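Local coordinates for putative transcriptional regulator (TetR/AcrR family) (Acinetobacter sp., PDB 3KNW), which probably binds DNA through an N-terminal helix-turn-helix motif and regulates transcription, as TetR/AcrR-family proteins do, at the interface of chains A and B. Residues are numbered along the deposited sequence; one frame, centred on the assembly and turned at random. Chains: chain A/B, Putative transcriptional regulator (TetR/AcrR family).

The interface of chains A and B. Residues chain A 178-179, 182; chain B 114-115, 118, 136, 174, 178.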
# COMPACT_ATOMS: atom_id res chain seq x y z
N LEU A 178 4.87 -1.31 0.38
CA LEU A 178 4.47 -0.31 1.36
C LEU A 178 5.36 -0.33 2.66
O LEU A 178 5.81 0.72 3.09
CB LEU A 178 3.02 -0.60 1.74
CG LEU A 178 2.09 0.45 2.25
CD1 LEU A 178 0.64 -0.01 2.07
CD2 LEU A 178 2.38 0.59 3.64
N LEU A 179 5.58 -1.50 3.26
CA LEU A 179 6.42 -1.62 4.46
C LEU A 179 7.86 -1.26 4.16
O LEU A 179 8.51 -0.58 4.95
CB LEU A 179 6.40 -3.04 5.05
CG LEU A 179 5.10 -3.46 5.75
CD1 LEU A 179 5.27 -4.81 6.49
CD2 LEU A 179 4.60 -2.38 6.75
N LEU A 182 8.15 2.36 4.46
CA LEU A 182 8.07 2.74 5.85
C LEU A 182 9.39 2.46 6.55
O LEU A 182 9.86 3.30 7.29
CB LEU A 182 6.97 1.98 6.55
CG LEU A 182 6.73 2.49 7.97
CD1 LEU A 182 6.12 3.94 7.86
CD2 LEU A 182 5.82 1.53 8.80
N ILE B 114 -1.49 3.64 7.46
CA ILE B 114 -0.18 3.12 7.02
C ILE B 114 0.06 3.58 5.56
O ILE B 114 1.16 4.00 5.23
CB ILE B 114 -0.03 1.60 7.18
CG1 ILE B 114 -0.03 1.22 8.64
CG2 ILE B 114 1.31 1.10 6.64
CD1 ILE B 114 0.46 -0.18 8.88
N VAL B 115 -0.98 3.56 4.73
CA VAL B 115 -0.87 4.06 3.35
C VAL B 115 -0.46 5.51 3.28
O VAL B 115 0.54 5.85 2.61
CB VAL B 115 -2.19 3.85 2.55
CG1 VAL B 115 -2.06 4.45 1.14
CG2 VAL B 115 -2.58 2.36 2.48
N ALA B 118 3.03 5.82 4.72
CA ALA B 118 3.94 5.29 3.71
C ALA B 118 4.02 6.26 2.50
O ALA B 118 5.10 6.55 1.99
CB ALA B 118 3.54 3.87 3.27
N VAL B 136 4.37 -1.32 13.95
CA VAL B 136 4.09 -2.36 12.98
C VAL B 136 4.79 -3.68 13.37
O VAL B 136 4.20 -4.74 13.28
CB VAL B 136 4.49 -1.89 11.59
CG1 VAL B 136 4.51 -3.02 10.60
CG2 VAL B 136 3.53 -0.73 11.13
N LEU B 174 -2.48 -5.48 3.89
CA LEU B 174 -2.14 -4.07 3.49
C LEU B 174 -2.32 -3.91 2.02
O LEU B 174 -2.87 -2.96 1.55
CB LEU B 174 -0.71 -3.75 3.79
CG LEU B 174 -0.29 -3.59 5.25
CD1 LEU B 174 1.21 -3.24 5.34
CD2 LEU B 174 -1.13 -2.53 5.97
N LEU B 178 -5.14 -1.57 0.17
CA LEU B 178 -4.77 -0.51 -0.78
C LEU B 178 -5.66 -0.64 -1.96
O LEU B 178 -6.19 0.34 -2.47
CB LEU B 178 -3.31 -0.69 -1.27
CG LEU B 178 -2.38 0.52 -1.24
CD1 LEU B 178 -2.61 1.30 0.02
CD2 LEU B 178 -0.96 0.07 -1.30
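A:Leu178, A:Leu179 and A:Leu182, on helix 162-183 of the C-terminal region that usually carries dimerisation in the TetR family, meet an apolar surface of chain B. That surface is built from helices 113-118, 126-153 and 162-183. A:Leu178 contributes most to this patch, with 86 Å² hidden by the partner. Its CG lies roughly anti to the backbone N (chi1 -154°). With chi2 at 160°, CD2 faces helix 113-118 and CD1 faces B:Leu178. CD2 packs 3.5 Å from the CB methyl of B:Ala118. It also touches the branch methyl CG2 of B:Ile114 at 3.2 Å, a tight methyl-methyl contact. A:Leu178 and B:Ile114 cross at roughly a right angle. The other methyl, CD1, turns to the partner's copy of the same residue and lies 3.7 Å from B:Leu178 CD2. B:Val115 CG2 also borders CD1, at 4.0 Å. The two Leu178 side chains therefore meet near the two-fold axis.

A:Leu179 uses one methyl for two neighbours. Its CG is anti to the carbonyl carbon (chi1 -72°), and CD2 reaches B:Leu174 CD1 at 3.8 Å, the two side chains again crossing at about a right angle. The same CD2 lies 3.9 Å from B:Val136 CG1, on helix 126-153. One turn further along, A:Leu182 points its CD2 at the other methyl of B:Val136, CG2, tip to tip at 4.0 Å. B:Val136 thus offers a separate methyl to each leucine.

Exchange of the chains gives a twin of each contact. These residues meet through aliphatic groups. The patch probably helps hold the two subunits together as the dimer typical of the family, which would pair the two DNA-binding domains.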